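Local coordinates for BH1408 protein (Bacillus halodurans, PDB 4E0A), which probably transfers acetyl groups to amino groups, as an N-acetyltransferase of the GNAT family, at residues Ile3-Val8 and Lys53-Val58; Gln9-Val14 and Pro38-Ser43; Ile66-Val71 and Leu94-Thr99; Ile72-Thr77 and Lys87-Ser92; Ile105-Phe110 and His141-Arg146. The protein carries 1 engineered substitution. All coordinates share one frame; numbering follows the deposited sequence.

Contacts 1, 3 and 4 lie in one mixed sheet; contacts 2 and 5 involve the flanking helices and the loops next to them. Contacts 3 and 4 share the hairpin of strands 65-77 and 86-96, their centres about 20 Å apart. Contact 1 pairs the edge strand 2-5 with strand 54-62, which neighbours strand 65-77. Contacts 1 and 2 meet in a salt bridge between Arg-4 NH1 and Asp-10 OD2 (2.8 Å). Contact 5 lies about 13 Å from contact 3, centre to centre, and Ala-68 packs on Ile-105. An acetic acid, probably from the crystallisation liquor, binds at the start of helix 105-119; this is consistent with the acetyl-CoA pyrophosphate site of GNAT enzymes.

Contact 1 of 5, residues Ile3-Val8 and Lys53-Val58; sequences IREATV and KSTVLV
Arg-4 lays its guanidinium across Val-58, and the two side chains cross obliquely. Val-58 CG2 lies over one face of the flat group, toward its rim, 3.5 Å from Arg-4 NH1. The Arg-4 chain starts between the backbone N and the carbonyl carbon (chi1 55°) and then runs extended to NE. NH1 also bonds to the carbonyl of Glu-5 in the guanidinium plane, and its salt bridge to Asp-10 gives it a second grip. Ala-6 CB points at the other strand and meets Val-56 CG1 at 3.6 Å. Glu-5 and Thr-55 cross at about a right angle, with Glu-5 OE2 3.3 Å from Thr-55 CG2. The backbones pair antiparallel. Arg-4 and Val-58 exchange two backbone hydrogen bonds, and Ala-6 N donates to Val-56 O at 2.8 Å. Within this chain, strand 2-5 is an outermost strand of the sheet. Ile-3 and Leu-57 pack on helix 105-119, Val-56 rests on helix 42-50, and Val-58 touches strand 65-77.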
# COMPACT_ATOMS: atom_id res chain seq x y z
N ILE A 3 -5.92 4.47 -29.53
CA ILE A 3 -6.17 4.69 -28.11
C ILE A 3 -7.07 5.92 -27.97
O ILE A 3 -6.84 6.95 -28.60
CB ILE A 3 -4.84 4.88 -27.32
CG1 ILE A 3 -4.02 3.59 -27.38
CG2 ILE A 3 -5.11 5.28 -25.86
CD1 ILE A 3 -2.68 3.67 -26.67
N ARG A 4 -8.12 5.80 -27.16
CA ARG A 4 -9.04 6.90 -26.93
C ARG A 4 -9.57 6.79 -25.51
O ARG A 4 -9.40 5.76 -24.87
CB ARG A 4 -10.22 6.86 -27.91
CG ARG A 4 -10.98 5.54 -27.93
CD ARG A 4 -12.37 5.73 -28.54
NE ARG A 4 -13.11 4.47 -28.64
CZ ARG A 4 -13.84 3.94 -27.66
NH1 ARG A 4 -13.91 4.55 -26.49
NH2 ARG A 4 -14.48 2.79 -27.85
N GLU A 5 -10.20 7.85 -25.02
CA GLU A 5 -10.89 7.74 -23.75
C GLU A 5 -12.10 6.86 -23.91
O GLU A 5 -12.69 6.79 -24.98
CB GLU A 5 -11.26 9.12 -23.20
CG GLU A 5 -10.05 9.95 -22.79
CD GLU A 5 -10.38 11.04 -21.78
OE1 GLU A 5 -11.57 11.33 -21.56
OE2 GLU A 5 -9.44 11.60 -21.19
N ALA A 6 -12.46 6.17 -22.84
CA ALA A 6 -13.62 5.30 -22.83
C ALA A 6 -14.91 6.11 -22.91
O ALA A 6 -14.95 7.32 -22.62
CB ALA A 6 -13.63 4.44 -21.57
N THR A 7 -15.97 5.44 -23.33
CA THR A 7 -17.31 5.98 -23.12
C THR A 7 -18.09 4.98 -22.28
O THR A 7 -17.64 3.85 -22.07
CB THR A 7 -18.05 6.25 -24.44
OG1 THR A 7 -18.65 5.04 -24.90
CG2 THR A 7 -17.10 6.79 -25.50
N VAL A 8 -19.26 5.39 -21.82
CA VAL A 8 -20.11 4.52 -21.02
C VAL A 8 -20.42 3.22 -21.76
O VAL A 8 -20.44 2.15 -21.16
CB VAL A 8 -21.39 5.26 -20.56
CG1 VAL A 8 -22.49 4.27 -20.16
CG2 VAL A 8 -21.06 6.21 -19.42
N LYS A 53 -11.24 13.81 -11.51
CA LYS A 53 -9.83 13.50 -11.31
C LYS A 53 -9.45 12.11 -11.86
O LYS A 53 -8.32 11.67 -11.68
CB LYS A 53 -9.47 13.61 -9.83
CG LYS A 53 -9.67 15.00 -9.23
CD LYS A 53 -10.12 14.91 -7.77
CE LYS A 53 -8.95 14.69 -6.81
NZ LYS A 53 -8.77 15.87 -5.91
N SER A 54 -10.39 11.44 -12.52
CA SER A 54 -10.12 10.11 -13.09
C SER A 54 -10.22 10.12 -14.61
O SER A 54 -10.87 10.99 -15.19
CB SER A 54 -11.09 9.08 -12.50
OG SER A 54 -12.43 9.44 -12.82
N THR A 55 -9.56 9.16 -15.24
CA THR A 55 -9.59 9.01 -16.69
C THR A 55 -9.57 7.53 -17.05
O THR A 55 -8.82 6.75 -16.47
CB THR A 55 -8.36 9.67 -17.34
OG1 THR A 55 -8.28 11.05 -16.95
CG2 THR A 55 -8.43 9.57 -18.86
N VAL A 56 -10.38 7.14 -18.03
CA VAL A 56 -10.36 5.76 -18.51
C VAL A 56 -9.93 5.72 -19.96
O VAL A 56 -10.50 6.43 -20.79
CB VAL A 56 -11.72 5.08 -18.35
CG1 VAL A 56 -11.61 3.60 -18.74
CG2 VAL A 56 -12.22 5.24 -16.91
N LEU A 57 -8.91 4.92 -20.25
CA LEU A 57 -8.34 4.81 -21.61
C LEU A 57 -8.61 3.43 -22.15
O LEU A 57 -8.54 2.46 -21.41
CB LEU A 57 -6.83 5.01 -21.55
CG LEU A 57 -6.37 6.40 -21.11
CD1 LEU A 57 -4.89 6.38 -20.72
CD2 LEU A 57 -6.61 7.38 -22.25
N VAL A 58 -8.93 3.32 -23.45
CA VAL A 58 -9.10 2.00 -24.07
C VAL A 58 -8.30 1.90 -25.35
O VAL A 58 -8.10 2.89 -26.05
CB VAL A 58 -10.59 1.67 -24.41
CG1 VAL A 58 -11.45 1.56 -23.14
CG2 VAL A 58 -11.18 2.69 -25.39
O HOH W 1 -12.20 9.17 -19.18

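Contact 2 of 5, residues Gln9-Val14 and Pro38-Ser43; sequences QDYEEV and PTLNPS
Tyr-11 OH donates to the carbonyl O of Leu-40 at 2.7 Å. The donor lies nearly on the line of the C=O bond, and the oxygen sits in the plane of the ring at its edge. Tyr-11 CB points toward segment 38-43, and CG is anti to the backbone N (chi1 166°). Pro-42 runs beside the tyrosine in the same direction. Pro-42 CB lies over one ring face, 3.9 Å from the Tyr-11 centroid and 13° off the normal, a CH-pi contact. Pro-38 CB comes within 3.6 Å of Tyr-11 OH. A phenylalanine here would probably leave the Leu-40 carbonyl without this donor and the ring without its polar tether. Val-14 CG1 meets Leu-40 CD2 at 3.9 Å, and both side chains also touch Phe-45. Asn-41 is the N-cap of helix 42-50: its OD1 accepts from the backbone N of the engineered Arg-44 and, weakly, from Ser-43 N. The arrangement is a capped helix start, docked on the N-terminal part of helix 11-28.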
# COMPACT_ATOMS: atom_id res chain seq x y z
N GLN A 9 -20.61 3.32 -23.06
CA GLN A 9 -20.89 2.17 -23.92
C GLN A 9 -19.78 1.10 -23.93
O GLN A 9 -19.98 -0.02 -24.39
CB GLN A 9 -21.16 2.67 -25.35
CG GLN A 9 -21.68 1.64 -26.34
CD GLN A 9 -21.85 2.22 -27.74
OE1 GLN A 9 -21.59 3.41 -27.96
NE2 GLN A 9 -22.29 1.39 -28.68
N ASP A 10 -18.60 1.45 -23.41
CA ASP A 10 -17.48 0.51 -23.35
C ASP A 10 -17.58 -0.45 -22.17
O ASP A 10 -16.77 -1.37 -22.06
CB ASP A 10 -16.14 1.26 -23.28
CG ASP A 10 -15.83 2.01 -24.56
OD1 ASP A 10 -16.22 1.52 -25.64
OD2 ASP A 10 -15.18 3.08 -24.49
N TYR A 11 -18.58 -0.26 -21.30
CA TYR A 11 -18.64 -1.00 -20.04
C TYR A 11 -18.50 -2.52 -20.18
O TYR A 11 -17.67 -3.13 -19.52
CB TYR A 11 -19.90 -0.66 -19.22
CG TYR A 11 -20.10 -1.68 -18.12
CD1 TYR A 11 -19.25 -1.69 -17.02
CD2 TYR A 11 -21.07 -2.67 -18.22
CE1 TYR A 11 -19.38 -2.65 -16.02
CE2 TYR A 11 -21.21 -3.63 -17.22
CZ TYR A 11 -20.37 -3.62 -16.13
OH TYR A 11 -20.48 -4.57 -15.15
N GLU A 12 -19.33 -3.12 -21.03
CA GLU A 12 -19.38 -4.58 -21.10
C GLU A 12 -18.03 -5.19 -21.45
O GLU A 12 -17.59 -6.14 -20.81
CB GLU A 12 -20.48 -5.06 -22.07
CG GLU A 12 -21.83 -5.18 -21.38
CD GLU A 12 -22.98 -5.52 -22.31
OE1 GLU A 12 -22.73 -5.91 -23.47
OE2 GLU A 12 -24.15 -5.40 -21.87
N GLU A 13 -17.37 -4.62 -22.44
CA GLU A 13 -16.05 -5.07 -22.82
C GLU A 13 -15.00 -4.81 -21.75
O GLU A 13 -14.17 -5.67 -21.47
CB GLU A 13 -15.61 -4.38 -24.09
CG GLU A 13 -16.34 -4.87 -25.28
CD GLU A 13 -15.39 -5.20 -26.37
OE1 GLU A 13 -14.66 -6.21 -26.23
OE2 GLU A 13 -15.35 -4.42 -27.33
N VAL A 14 -15.02 -3.61 -21.18
CA VAL A 14 -14.08 -3.31 -20.11
C VAL A 14 -14.30 -4.23 -18.91
O VAL A 14 -13.34 -4.72 -18.32
CB VAL A 14 -14.16 -1.83 -19.71
CG1 VAL A 14 -13.35 -1.57 -18.41
CG2 VAL A 14 -13.68 -0.96 -20.87
N PRO A 38 -21.09 -9.20 -11.75
CA PRO A 38 -19.82 -8.90 -12.42
C PRO A 38 -18.75 -8.61 -11.40
O PRO A 38 -19.06 -8.64 -10.23
CB PRO A 38 -20.14 -7.63 -13.22
CG PRO A 38 -21.19 -6.95 -12.44
CD PRO A 38 -21.99 -8.03 -11.71
N THR A 39 -17.52 -8.34 -11.85
CA THR A 39 -16.42 -7.99 -10.95
C THR A 39 -16.21 -6.49 -10.99
O THR A 39 -15.54 -5.94 -10.14
CB THR A 39 -15.10 -8.67 -11.35
OG1 THR A 39 -14.69 -8.19 -12.64
CG2 THR A 39 -15.28 -10.19 -11.39
N LEU A 40 -16.79 -5.85 -12.00
CA LEU A 40 -16.71 -4.40 -12.15
C LEU A 40 -18.12 -3.80 -12.10
O LEU A 40 -18.99 -4.14 -12.91
CB LEU A 40 -16.02 -4.01 -13.47
CG LEU A 40 -15.96 -2.50 -13.78
CD1 LEU A 40 -15.16 -1.75 -12.73
CD2 LEU A 40 -15.38 -2.24 -15.18
N ASN A 41 -18.33 -2.91 -11.15
CA ASN A 41 -19.64 -2.27 -11.01
C ASN A 41 -19.82 -1.24 -12.13
O ASN A 41 -18.93 -0.42 -12.37
CB ASN A 41 -19.73 -1.62 -9.62
CG ASN A 41 -21.05 -0.91 -9.39
OD1 ASN A 41 -21.39 0.03 -10.10
ND2 ASN A 41 -21.79 -1.35 -8.37
N PRO A 42 -20.96 -1.31 -12.84
CA PRO A 42 -21.23 -0.39 -13.96
C PRO A 42 -21.31 1.09 -13.55
O PRO A 42 -20.79 1.93 -14.28
CB PRO A 42 -22.58 -0.89 -14.51
CG PRO A 42 -23.18 -1.68 -13.41
CD PRO A 42 -22.04 -2.29 -12.66
N SER A 43 -21.96 1.39 -12.42
CA SER A 43 -22.01 2.78 -11.96
C SER A 43 -20.63 3.31 -11.59
O SER A 43 -20.31 4.48 -11.84
CB SER A 43 -22.98 2.93 -10.78
OG SER A 43 -24.32 2.82 -11.23

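Contact 3 of 5, residues Ile66-Val71 and Leu94-Thr99; sequences IGAYSV and LCVDET. With PO4 (phosphate ion), chain E.
Tyr-69 and Cys-95 form a hydrogen-bonded antiparallel pair. Tyr-69 N donates to Cys-95 O and Cys-95 N to Tyr-69 O, both at 2.9 Å. Further along, Asp-97 N reaches Gly-67 O at 3.0 Å. CA-H...O contacts fill in between, as from Leu-94 CA to Tyr-69 O. The sulfur-aromatic contact lies on the face that carries Tyr-69 and Cys-95. Cys-95 SG is 3.5 Å from Tyr-69 CE1 and stands obliquely to the ring, 52° off its normal. This is the end of the hairpin of strands 65-77 and 86-96 away from the turn, at the centre of the GNAT sheet. On the other face Ala-68 CB makes an apolar contact with Val-96 CG2 at 4.0 Å. Leu-94 CB and CG pack against Ser-70 OG, which bonds to Asp-93 O. Among polar ends, Asp-97 OD1 accepts a hydrogen bond from Gln-20 NE2 and OD2 forms a salt bridge with Arg-16. A phosphate ion, probably from the crystallisation liquor, accepts a weak bond from Leu-94 N.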
# COMPACT_ATOMS: atom_id res chain seq x y z
N ILE A 66 -12.57 -4.23 -27.40
CA ILE A 66 -11.57 -3.51 -26.61
C ILE A 66 -10.45 -4.48 -26.27
O ILE A 66 -10.69 -5.47 -25.57
CB ILE A 66 -12.19 -2.98 -25.30
CG1 ILE A 66 -13.31 -1.97 -25.58
CG2 ILE A 66 -11.11 -2.37 -24.37
CD1 ILE A 66 -12.86 -0.76 -26.31
N GLY A 67 -9.24 -4.20 -26.74
CA GLY A 67 -8.11 -5.06 -26.44
C GLY A 67 -7.42 -4.80 -25.10
O GLY A 67 -6.70 -5.66 -24.61
N ALA A 68 -7.64 -3.61 -24.53
CA ALA A 68 -6.99 -3.23 -23.29
C ALA A 68 -7.66 -2.00 -22.72
O ALA A 68 -8.27 -1.23 -23.45
CB ALA A 68 -5.51 -2.93 -23.54
N TYR A 69 -7.52 -1.79 -21.42
CA TYR A 69 -7.98 -0.52 -20.85
C TYR A 69 -7.19 -0.20 -19.60
O TYR A 69 -6.51 -1.06 -19.02
CB TYR A 69 -9.47 -0.57 -20.50
CG TYR A 69 -9.75 -1.21 -19.15
CD1 TYR A 69 -9.79 -2.59 -19.03
CD2 TYR A 69 -9.95 -0.43 -18.01
CE1 TYR A 69 -10.03 -3.21 -17.80
CE2 TYR A 69 -10.20 -1.06 -16.75
CZ TYR A 69 -10.23 -2.44 -16.67
OH TYR A 69 -10.47 -3.08 -15.46
N SER A 70 -7.32 1.04 -19.17
CA SER A 70 -6.68 1.45 -17.93
C SER A 70 -7.54 2.50 -17.25
O SER A 70 -8.24 3.28 -17.91
CB SER A 70 -5.28 2.01 -18.20
OG SER A 70 -4.63 2.33 -16.98
N VAL A 71 -7.52 2.48 -15.91
CA VAL A 71 -8.16 3.53 -15.13
C VAL A 71 -7.09 4.22 -14.30
O VAL A 71 -6.32 3.55 -13.62
CB VAL A 71 -9.21 2.95 -14.17
CG1 VAL A 71 -9.83 4.09 -13.35
CG2 VAL A 71 -10.27 2.18 -14.94
N LEU A 94 -5.08 -1.71 -15.03
CA LEU A 94 -4.53 -1.76 -16.38
C LEU A 94 -4.56 -3.21 -16.85
O LEU A 94 -3.72 -4.03 -16.45
CB LEU A 94 -3.11 -1.17 -16.44
CG LEU A 94 -2.51 -0.85 -17.82
CD1 LEU A 94 -1.35 0.12 -17.70
CD2 LEU A 94 -2.05 -2.11 -18.58
N CYS A 95 -5.51 -3.51 -17.73
CA CYS A 95 -5.73 -4.87 -18.19
C CYS A 95 -5.57 -4.99 -19.69
O CYS A 95 -6.11 -4.18 -20.44
CB CYS A 95 -7.14 -5.34 -17.81
SG CYS A 95 -7.60 -5.09 -16.07
N VAL A 96 -4.82 -5.99 -20.13
CA VAL A 96 -4.74 -6.34 -21.54
C VAL A 96 -5.40 -7.71 -21.67
O VAL A 96 -5.12 -8.61 -20.88
CB VAL A 96 -3.28 -6.41 -22.04
CG1 VAL A 96 -3.22 -6.87 -23.48
CG2 VAL A 96 -2.59 -5.05 -21.87
N ASP A 97 -6.31 -7.83 -22.63
CA ASP A 97 -7.04 -9.07 -22.90
C ASP A 97 -6.05 -10.21 -23.05
O ASP A 97 -5.11 -10.12 -23.86
CB ASP A 97 -7.84 -8.89 -24.20
CG ASP A 97 -8.81 -10.04 -24.49
OD1 ASP A 97 -8.66 -11.14 -23.92
OD2 ASP A 97 -9.72 -9.85 -25.32
N GLU A 98 -6.25 -11.28 -22.27
CA GLU A 98 -5.35 -12.46 -22.27
C GLU A 98 -4.88 -12.90 -23.66
O GLU A 98 -3.73 -13.26 -23.85
CB GLU A 98 -6.03 -13.65 -21.59
CG GLU A 98 -6.23 -13.53 -20.11
CD GLU A 98 -7.24 -14.53 -19.57
OE1 GLU A 98 -7.25 -14.78 -18.35
OE2 GLU A 98 -8.04 -15.07 -20.38
N THR A 99 -5.79 -12.88 -24.63
CA THR A 99 -5.50 -13.39 -25.97
C THR A 99 -4.81 -12.38 -26.88
O THR A 99 -4.39 -12.72 -27.99
CB THR A 99 -6.79 -13.86 -26.66
OG1 THR A 99 -7.61 -12.73 -26.99
CG2 THR A 99 -7.57 -14.80 -25.75
P PO4 E . -2.66 -2.19 -11.58
O1 PO4 E . -4.05 -2.56 -12.04
O2 PO4 E . -1.68 -3.28 -11.94
O3 PO4 E . -2.24 -0.91 -12.24
O4 PO4 E . -2.68 -1.99 -10.08

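Contact 4 of 5, residues Ile72-Thr77 and Lys87-Ser92; sequences IHLVQT and KTVYIS
Ile-72 packs closely on Val-89 and Ile-91. Ile-72 CB lies 3.8 Å from Val-89 CG1, and its CG2 meets Ile-91 CG1 at 4.0 Å as the two isoleucines cross. This buried end is covered by Ile-113 and Tyr-116 of helix 105-119. On the other face His-73 NE2 is hydrogen-bonded to Ser-92 OG at 2.9 Å; either atom could be the donor, and the oxygen lies in the ring plane. An alanine in place of His-73 would probably leave Ser-92 OG without this partner. The segments form the part of the antiparallel hairpin 65-77/86-96 nearer the turn, with paired backbone bonds at His-73/Tyr-90 and Val-75/Thr-88. Toward the hairpin tip the contact is more exposed. Gln-76, bent at chi2 (111°), lies across the aliphatic part of Lys-87, with OE1 3.6 Å from Lys-87 CB. The extended Lys-87 chain carries NZ to the carbonyl of His-120. A water bridges Thr-88 OG1, at 2.9 Å, to Val-75 O.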
# COMPACT_ATOMS: atom_id res chain seq x y z
N ILE A 72 -7.03 5.54 -14.37
CA ILE A 72 -6.00 6.29 -13.65
C ILE A 72 -6.67 7.42 -12.89
O ILE A 72 -7.78 7.83 -13.23
CB ILE A 72 -4.90 6.84 -14.60
CG1 ILE A 72 -5.46 7.96 -15.49
CG2 ILE A 72 -4.30 5.72 -15.47
CD1 ILE A 72 -4.50 8.39 -16.57
N HIS A 73 -5.99 7.91 -11.86
CA HIS A 73 -6.53 8.94 -10.99
C HIS A 73 -5.45 9.96 -10.70
O HIS A 73 -4.29 9.60 -10.47
CB HIS A 73 -6.98 8.32 -9.67
CG HIS A 73 -7.93 7.18 -9.83
ND1 HIS A 73 -9.29 7.32 -9.69
CD2 HIS A 73 -7.71 5.87 -10.10
CE1 HIS A 73 -9.88 6.15 -9.87
NE2 HIS A 73 -8.94 5.25 -10.12
N LEU A 74 -5.83 11.23 -10.71
CA LEU A 74 -4.91 12.29 -10.31
C LEU A 74 -5.02 12.45 -8.79
O LEU A 74 -6.09 12.77 -8.27
CB LEU A 74 -5.29 13.61 -11.00
CG LEU A 74 -4.19 14.66 -11.07
CD1 LEU A 74 -2.99 14.10 -11.83
CD2 LEU A 74 -4.72 15.93 -11.73
N VAL A 75 -3.92 12.20 -8.08
CA VAL A 75 -3.93 12.17 -6.62
C VAL A 75 -3.02 13.27 -6.08
O VAL A 75 -1.89 13.41 -6.53
CB VAL A 75 -3.46 10.79 -6.07
CG1 VAL A 75 -3.38 10.80 -4.55
CG2 VAL A 75 -4.39 9.67 -6.58
N GLN A 76 -3.52 14.07 -5.14
CA GLN A 76 -2.71 15.14 -4.57
C GLN A 76 -2.76 15.05 -3.06
O GLN A 76 -3.84 14.99 -2.48
CB GLN A 76 -3.19 16.52 -5.04
CG GLN A 76 -2.35 17.68 -4.50
CD GLN A 76 -1.53 18.37 -5.57
OE1 GLN A 76 -0.33 18.61 -5.40
NE2 GLN A 76 -2.17 18.70 -6.69
N THR A 77 -1.60 14.99 -2.43
CA THR A 77 -1.57 14.92 -0.96
C THR A 77 -1.03 16.24 -0.43
O THR A 77 -0.15 16.85 -1.05
CB THR A 77 -0.71 13.74 -0.45
OG1 THR A 77 0.60 13.82 -1.02
CG2 THR A 77 -1.33 12.42 -0.84
N LYS A 87 2.02 15.08 -5.81
CA LYS A 87 1.06 14.95 -6.91
C LYS A 87 1.46 13.74 -7.76
O LYS A 87 2.58 13.66 -8.26
CB LYS A 87 1.05 16.23 -7.75
CG LYS A 87 -0.07 16.30 -8.79
CD LYS A 87 -0.05 17.63 -9.55
CE LYS A 87 -1.29 17.75 -10.45
NZ LYS A 87 -1.29 19.02 -11.22
N THR A 88 0.55 12.78 -7.90
CA THR A 88 0.87 11.60 -8.69
C THR A 88 -0.27 11.21 -9.61
O THR A 88 -1.41 11.68 -9.47
CB THR A 88 1.16 10.36 -7.80
OG1 THR A 88 0.08 10.14 -6.89
CG2 THR A 88 2.47 10.53 -7.02
N VAL A 89 0.04 10.33 -10.55
CA VAL A 89 -0.99 9.58 -11.26
C VAL A 89 -1.02 8.19 -10.65
O VAL A 89 0.02 7.53 -10.59
CB VAL A 89 -0.69 9.46 -12.76
CG1 VAL A 89 -1.66 8.48 -13.41
CG2 VAL A 89 -0.78 10.81 -13.43
N TYR A 90 -2.19 7.75 -10.21
CA TYR A 90 -2.30 6.41 -9.65
C TYR A 90 -3.07 5.52 -10.61
O TYR A 90 -4.21 5.82 -10.97
CB TYR A 90 -3.00 6.43 -8.30
CG TYR A 90 -3.07 5.06 -7.66
CD1 TYR A 90 -1.95 4.50 -7.06
CD2 TYR A 90 -4.25 4.32 -7.66
CE1 TYR A 90 -2.00 3.24 -6.46
CE2 TYR A 90 -4.31 3.05 -7.07
CZ TYR A 90 -3.18 2.53 -6.46
OH TYR A 90 -3.22 1.28 -5.87
N ILE A 91 -2.43 4.44 -11.04
CA ILE A 91 -3.07 3.50 -11.94
C ILE A 91 -3.80 2.46 -11.10
O ILE A 91 -3.17 1.60 -10.49
CB ILE A 91 -2.04 2.79 -12.83
CG1 ILE A 91 -1.23 3.81 -13.66
CG2 ILE A 91 -2.74 1.78 -13.73
CD1 ILE A 91 -0.10 3.17 -14.44
N SER A 92 -5.13 2.54 -11.07
CA SER A 92 -5.94 1.59 -10.30
C SER A 92 -6.24 0.31 -11.09
O SER A 92 -6.45 -0.75 -10.50
CB SER A 92 -7.23 2.26 -9.82
OG SER A 92 -8.04 2.63 -10.92
O HOH W 2 0.13 11.81 -4.49

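Contact 5 of 5, residues Ile105-Phe110 and His141-Arg146; sequences IGRLIF and HSLGMR. With ACY (acetic acid), chain D.
Leu-143, just past the end of helix 134-142, faces the first turns of helix 105-119, and its CA lies 7.7 Å from that of Arg-107. No hydrogen bond joins the two segments directly. Leu-143 splits its methyl groups between two flat partners. CD1 lies over one face of the Phe-110 ring, a CH-pi contact with CD1 3.9 Å from the ring centroid and 24° off the normal. CD2 sits over the centre of the Arg-107 guanidinium, 3.6 Å from Arg-107 CZ. Leu-143 runs past both side chains in the opposite direction. Arg-107 is bent at chi3 (-88°), which turns NE aside.

The helix 134-142 ends in a Schellman motif. Gly-144, with positive phi, is its C-prime residue: Gly-144 N bonds to His-141 O and Met-145 N to Tyr-140 O. This turn brings Met-145, a selenomethionine, to the far end of the ring. Its SE is 3.8 Å from Phe-110 CZ in an oblique Met-aromatic contact. Leu-154 of the second subunit packs on both Phe-110 and Met-145. Arg-146 pairs with a strand of that subunit, and the sheet continues across the interface. The loop leading into helix 105-119 appears to match the GNAT R-x-x-G-x-G motif, which in relatives binds the acetyl-CoA pyrophosphate. Here Gly-106 N donates to OXT of an acetic acid, probably from the crystallisation liquor, at 2.9 Å, and Gly-102 N holds the same molecule.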
# COMPACT_ATOMS: atom_id res chain seq x y z
N ILE A 105 0.67 -3.81 -26.88
CA ILE A 105 -0.53 -3.06 -26.47
C ILE A 105 -0.43 -2.44 -25.07
O ILE A 105 -0.75 -1.26 -24.89
CB ILE A 105 -1.81 -3.92 -26.63
CG1 ILE A 105 -2.05 -4.18 -28.13
CG2 ILE A 105 -3.02 -3.22 -26.03
CD1 ILE A 105 -3.15 -5.19 -28.39
N GLY A 106 0.04 -3.20 -24.08
CA GLY A 106 0.21 -2.65 -22.74
C GLY A 106 1.15 -1.45 -22.71
O GLY A 106 0.87 -0.42 -22.08
N ARG A 107 2.27 -1.59 -23.40
CA ARG A 107 3.24 -0.50 -23.51
C ARG A 107 2.61 0.75 -24.11
O ARG A 107 2.85 1.86 -23.64
CB ARG A 107 4.45 -0.92 -24.35
CG ARG A 107 5.49 0.16 -24.49
CD ARG A 107 6.73 -0.34 -25.22
NE ARG A 107 7.71 -0.95 -24.31
CZ ARG A 107 8.74 -0.29 -23.78
NH1 ARG A 107 8.94 0.99 -24.06
NH2 ARG A 107 9.59 -0.92 -22.97
N LEU A 108 1.79 0.59 -25.15
CA LEU A 108 1.15 1.75 -25.75
C LEU A 108 0.22 2.45 -24.75
O LEU A 108 0.20 3.69 -24.67
CB LEU A 108 0.37 1.35 -27.01
CG LEU A 108 1.21 1.05 -28.25
CD1 LEU A 108 0.34 0.51 -29.36
CD2 LEU A 108 1.94 2.30 -28.73
N ILE A 109 -0.54 1.68 -23.99
CA ILE A 109 -1.42 2.26 -22.96
C ILE A 109 -0.60 2.99 -21.90
O ILE A 109 -0.91 4.12 -21.51
CB ILE A 109 -2.30 1.21 -22.28
CG1 ILE A 109 -3.40 0.73 -23.24
CG2 ILE A 109 -2.94 1.79 -21.00
CD1 ILE A 109 -4.45 1.76 -23.46
N PHE A 110 0.48 2.36 -21.46
CA PHE A 110 1.34 2.96 -20.44
C PHE A 110 1.98 4.26 -20.93
O PHE A 110 2.10 5.23 -20.18
CB PHE A 110 2.44 1.99 -20.01
CG PHE A 110 3.11 2.37 -18.72
CD1 PHE A 110 2.51 2.07 -17.49
CD2 PHE A 110 4.34 3.01 -18.72
CE1 PHE A 110 3.12 2.39 -16.29
CE2 PHE A 110 4.96 3.35 -17.52
CZ PHE A 110 4.36 3.04 -16.30
N HIS A 141 8.45 -3.60 -14.50
CA HIS A 141 9.91 -3.47 -14.43
C HIS A 141 10.47 -3.05 -15.77
O HIS A 141 11.35 -2.20 -15.85
CB HIS A 141 10.56 -4.77 -13.97
CG HIS A 141 10.43 -5.02 -12.49
ND1 HIS A 141 10.40 -6.28 -11.95
CD2 HIS A 141 10.32 -4.16 -11.45
CE1 HIS A 141 10.28 -6.19 -10.64
NE2 HIS A 141 10.22 -4.91 -10.31
N SER A 142 9.94 -3.65 -16.83
CA SER A 142 10.45 -3.42 -18.18
C SER A 142 10.18 -2.00 -18.65
O SER A 142 10.82 -1.51 -19.58
CB SER A 142 9.83 -4.41 -19.16
OG SER A 142 8.63 -3.89 -19.69
N LEU A 143 9.22 -1.34 -18.02
CA LEU A 143 8.89 0.04 -18.36
C LEU A 143 9.57 1.06 -17.45
O LEU A 143 9.26 2.24 -17.52
CB LEU A 143 7.38 0.25 -18.33
CG LEU A 143 6.62 -0.59 -19.37
CD1 LEU A 143 5.14 -0.62 -19.02
CD2 LEU A 143 6.85 -0.05 -20.77
N GLY A 144 10.48 0.60 -16.60
CA GLY A 144 11.24 1.50 -15.74
C GLY A 144 10.69 1.64 -14.32
O GLY A 144 11.25 2.38 -13.51
N MSE A 145 9.62 0.92 -14.00
CA MSE A 145 9.06 1.05 -12.65
C MSE A 145 9.92 0.39 -11.58
O MSE A 145 10.60 -0.61 -11.83
CB MSE A 145 7.61 0.54 -12.60
CG MSE A 145 6.68 1.27 -13.56
SE MSE A 145 4.83 1.22 -12.99
CE MSE A 145 4.80 2.75 -11.75
N ARG A 146 9.90 0.96 -10.38
CA ARG A 146 10.66 0.40 -9.27
C ARG A 146 9.79 0.31 -8.01
O ARG A 146 8.78 1.02 -7.90
CB ARG A 146 11.92 1.24 -9.00
CG ARG A 146 11.64 2.64 -8.49
CD ARG A 146 12.69 3.65 -8.95
NE ARG A 146 12.61 3.91 -10.38
CZ ARG A 146 13.12 4.99 -10.98
NH1 ARG A 146 13.76 5.91 -10.26
NH2 ARG A 146 13.00 5.14 -12.29
C ACY D . 1.03 -6.89 -23.35
O ACY D . 1.61 -7.91 -23.81
OXT ACY D . 0.46 -6.04 -24.07
CH3 ACY D . 1.03 -6.67 -21.87
O HOH W 3 7.74 -2.94 -22.75